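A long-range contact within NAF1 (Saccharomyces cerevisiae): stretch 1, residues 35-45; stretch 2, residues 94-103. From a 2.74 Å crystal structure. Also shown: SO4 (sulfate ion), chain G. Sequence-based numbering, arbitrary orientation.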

# COMPACT_ATOMS: atom_id res chain seq x y z
N VAL A 35 -10.73 -3.89 -4.92
CA VAL A 35 -10.57 -2.84 -5.89
C VAL A 35 -9.12 -2.59 -5.90
O VAL A 35 -8.52 -2.52 -4.87
CB VAL A 35 -11.31 -1.57 -5.50
CG1 VAL A 35 -10.96 -0.40 -6.47
CG2 VAL A 35 -12.81 -1.82 -5.41
N LEU A 36 -8.52 -2.52 -7.08
CA LEU A 36 -7.09 -2.27 -7.20
C LEU A 36 -6.85 -0.85 -6.73
O LEU A 36 -7.42 0.10 -7.35
CB LEU A 36 -6.74 -2.43 -8.67
CG LEU A 36 -5.34 -2.14 -9.21
CD1 LEU A 36 -4.36 -3.05 -8.63
CD2 LEU A 36 -5.29 -2.35 -10.73
N LYS A 37 -6.11 -0.67 -5.63
CA LYS A 37 -5.94 0.68 -5.08
C LYS A 37 -4.56 1.28 -5.18
O LYS A 37 -4.45 2.46 -5.18
CB LYS A 37 -6.40 0.70 -3.69
CG LYS A 37 -7.93 0.59 -3.61
CD LYS A 37 -8.60 1.85 -4.03
CE LYS A 37 -10.00 1.92 -3.49
NZ LYS A 37 -10.68 3.20 -4.00
N SER A 38 -3.52 0.47 -5.35
CA SER A 38 -2.19 1.00 -5.33
C SER A 38 -1.08 0.16 -6.03
O SER A 38 -1.17 -1.05 -6.14
CB SER A 38 -1.79 1.23 -3.90
OG SER A 38 -0.74 2.15 -3.94
N ALA A 39 -0.03 0.84 -6.49
CA ALA A 39 1.06 0.19 -7.18
C ALA A 39 2.31 0.98 -6.97
O ALA A 39 2.52 2.05 -7.57
CB ALA A 39 0.74 0.04 -8.65
N PHE A 40 3.13 0.45 -6.07
CA PHE A 40 4.48 1.01 -5.86
C PHE A 40 5.47 -0.13 -5.64
O PHE A 40 5.14 -1.19 -5.06
CB PHE A 40 4.46 1.94 -4.68
CG PHE A 40 4.11 1.25 -3.42
CD1 PHE A 40 5.10 0.77 -2.55
CD2 PHE A 40 2.81 1.01 -3.12
CE1 PHE A 40 4.77 0.06 -1.40
CE2 PHE A 40 2.47 0.36 -1.98
CZ PHE A 40 3.48 -0.12 -1.11
N GLU A 41 6.65 0.06 -6.15
CA GLU A 41 7.75 -0.83 -5.95
C GLU A 41 7.41 -2.24 -6.22
O GLU A 41 7.55 -3.08 -5.37
CB GLU A 41 8.32 -0.68 -4.55
CG GLU A 41 9.53 0.29 -4.57
CD GLU A 41 10.13 0.45 -3.18
OE1 GLU A 41 11.37 0.61 -3.06
OE2 GLU A 41 9.32 0.41 -2.21
N ASN A 42 6.95 -2.49 -7.42
CA ASN A 42 6.50 -3.81 -7.78
C ASN A 42 5.50 -4.40 -6.82
O ASN A 42 5.17 -5.58 -6.98
CB ASN A 42 7.64 -4.80 -7.96
CG ASN A 42 8.52 -4.48 -9.13
OD1 ASN A 42 8.08 -4.12 -10.23
ND2 ASN A 42 9.79 -4.64 -8.90
N ASN A 43 4.97 -3.64 -5.85
CA ASN A 43 3.79 -4.16 -5.14
C ASN A 43 2.47 -3.66 -5.70
O ASN A 43 2.38 -2.48 -6.10
CB ASN A 43 3.84 -3.81 -3.71
CG ASN A 43 5.05 -4.40 -3.03
OD1 ASN A 43 5.00 -5.55 -2.49
ND2 ASN A 43 6.16 -3.60 -2.99
N ILE A 44 1.46 -4.54 -5.74
CA ILE A 44 0.14 -4.15 -6.11
C ILE A 44 -0.72 -4.36 -4.85
O ILE A 44 -0.66 -5.40 -4.17
CB ILE A 44 -0.38 -5.04 -7.27
CG1 ILE A 44 0.41 -4.82 -8.53
CG2 ILE A 44 -1.85 -4.81 -7.53
CD1 ILE A 44 0.66 -3.44 -8.81
N ILE A 45 -1.50 -3.35 -4.53
CA ILE A 45 -2.30 -3.36 -3.34
C ILE A 45 -3.80 -3.40 -3.71
O ILE A 45 -4.25 -2.54 -4.44
CB ILE A 45 -2.08 -2.11 -2.54
CG1 ILE A 45 -0.72 -2.14 -1.95
CG2 ILE A 45 -3.04 -2.06 -1.42
CD1 ILE A 45 -0.14 -3.34 -1.73
N LYS A 94 8.38 -9.06 -14.26
CA LYS A 94 7.03 -8.59 -14.53
C LYS A 94 6.79 -7.08 -14.44
O LYS A 94 5.68 -6.64 -14.32
CB LYS A 94 6.02 -9.43 -13.74
CG LYS A 94 5.87 -10.84 -14.37
CD LYS A 94 4.38 -11.24 -14.42
CE LYS A 94 4.11 -12.76 -14.25
NZ LYS A 94 2.99 -12.98 -13.22
N LYS A 95 7.86 -6.32 -14.59
CA LYS A 95 7.79 -4.88 -14.77
C LYS A 95 6.77 -4.36 -15.80
O LYS A 95 6.07 -3.37 -15.53
CB LYS A 95 9.16 -4.34 -15.12
CG LYS A 95 9.42 -3.05 -14.37
CD LYS A 95 10.17 -2.03 -15.26
CE LYS A 95 11.60 -1.85 -14.79
NZ LYS A 95 12.47 -0.75 -15.35
N ASN A 96 6.70 -4.99 -16.97
CA ASN A 96 5.74 -4.55 -17.98
C ASN A 96 4.29 -4.66 -17.48
O ASN A 96 3.40 -3.85 -17.83
CB ASN A 96 5.96 -5.30 -19.29
CG ASN A 96 7.18 -4.80 -20.05
OD1 ASN A 96 7.40 -5.17 -21.21
ND2 ASN A 96 7.99 -3.94 -19.41
N LEU A 97 4.06 -5.65 -16.64
CA LEU A 97 2.75 -5.93 -16.13
C LEU A 97 2.42 -4.92 -15.04
O LEU A 97 1.30 -4.40 -14.98
CB LEU A 97 2.69 -7.38 -15.62
CG LEU A 97 1.35 -7.69 -14.98
CD1 LEU A 97 0.26 -7.69 -16.00
CD2 LEU A 97 1.35 -8.98 -14.13
N PHE A 98 3.41 -4.67 -14.20
CA PHE A 98 3.35 -3.64 -13.17
C PHE A 98 2.93 -2.28 -13.71
O PHE A 98 1.99 -1.71 -13.20
CB PHE A 98 4.70 -3.53 -12.41
CG PHE A 98 4.72 -2.43 -11.35
CD1 PHE A 98 4.13 -2.64 -10.12
CD2 PHE A 98 5.26 -1.17 -11.64
CE1 PHE A 98 4.12 -1.66 -9.18
CE2 PHE A 98 5.24 -0.16 -10.69
CZ PHE A 98 4.68 -0.40 -9.46
N ASP A 99 3.62 -1.79 -14.73
CA ASP A 99 3.28 -0.55 -15.42
C ASP A 99 1.88 -0.50 -16.00
O ASP A 99 1.22 0.55 -15.99
CB ASP A 99 4.34 -0.25 -16.49
CG ASP A 99 5.73 0.07 -15.87
OD1 ASP A 99 5.78 0.63 -14.71
OD2 ASP A 99 6.77 -0.24 -16.51
N GLU A 100 1.44 -1.65 -16.47
CA GLU A 100 0.09 -1.76 -16.99
C GLU A 100 -0.94 -1.69 -15.89
O GLU A 100 -1.98 -1.11 -16.04
CB GLU A 100 -0.06 -3.01 -17.81
CG GLU A 100 -1.38 -2.99 -18.64
CD GLU A 100 -1.86 -4.44 -19.15
OE1 GLU A 100 -3.11 -4.60 -19.27
OE2 GLU A 100 -1.00 -5.39 -19.38
N LEU A 101 -0.65 -2.28 -14.75
CA LEU A 101 -1.59 -2.23 -13.66
C LEU A 101 -1.58 -0.89 -12.97
O LEU A 101 -2.65 -0.39 -12.72
CB LEU A 101 -1.27 -3.31 -12.67
CG LEU A 101 -1.33 -4.75 -13.22
CD1 LEU A 101 -0.87 -5.70 -12.07
CD2 LEU A 101 -2.74 -5.25 -13.71
N LYS A 102 -0.39 -0.32 -12.69
CA LYS A 102 -0.18 1.05 -12.25
C LYS A 102 -1.24 2.00 -12.83
O LYS A 102 -1.88 2.80 -12.15
CB LYS A 102 1.23 1.49 -12.71
CG LYS A 102 1.68 3.01 -12.44
CD LYS A 102 2.46 3.05 -11.14
CE LYS A 102 2.82 4.41 -10.54
NZ LYS A 102 4.05 4.29 -9.64
N VAL A 103 -1.44 1.88 -14.12
CA VAL A 103 -2.29 2.74 -14.85
C VAL A 103 -3.80 2.35 -14.77
O VAL A 103 -4.70 3.07 -15.23
CB VAL A 103 -1.75 2.66 -16.26
CG1 VAL A 103 -2.88 2.67 -17.31
CG2 VAL A 103 -0.77 3.74 -16.42
S SO4 G . 7.26 2.70 -7.93
O1 SO4 G . 7.70 2.74 -6.54
O2 SO4 G . 5.85 3.12 -8.03
O3 SO4 G . 8.07 3.56 -8.78
O4 SO4 G . 7.49 1.33 -8.41

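A single aromatic ring, that of F98, fits against a β-hairpin turn and meets mostly backbone rather than side chains. The backbone N of N42 lies over one face of the ring, 3.4 Å from F98 CE1, while the O of N43 (3.6 Å from F98 CE1) and the N of F40 (3.8 Å from F98 CZ) sit at its edge. The type I' turn from F40 to N43 joins strand 35-40 to strand 43-45, and its tight path brings these backbone atoms together around one side chain. With chi1 near 180° (t), F98 extends from the helix that begins at K95 and reaches the turn; it is buried and loses more area to this contact than any other residue. N42 points its CA-to-CB bond away, but its amide comes back, with OD1 3.9 Å from F98 CG.

Apolar packing continues along the helix. A39 CB lies 3.8 Å from F98 CE1, and its lack of further side-chain atoms suits a place where its CA comes within 5.3 Å of the CA of K102. I44 bridges two helical residues one turn apart: its CD1 is 3.8 Å from F98 CD1, and its CG1 is 3.9 Å from L101 CD1. L36, earlier in the same strand as A39, places CD2 3.8 Å from the backbone O of L101, a contact with the main chain of the helix. L36, A39 and I44 all point toward the helix, and F98 and L101 point back, so the side chains that point inward are apolar, though the turn and K102 add polar surface.

Polar contacts are few. K102 starts away from the strand, but its long chain returns, and NZ makes a weak hydrogen bond to A39 O (3.4 Å), the one hydrogen bond between the stretches. A sulfate, probably from the crystallisation liquor, sits beside this link: its O2 is 2.7 Å from K102 NZ, and its O4 accepts a hydrogen bond from E41 N (2.7 Å).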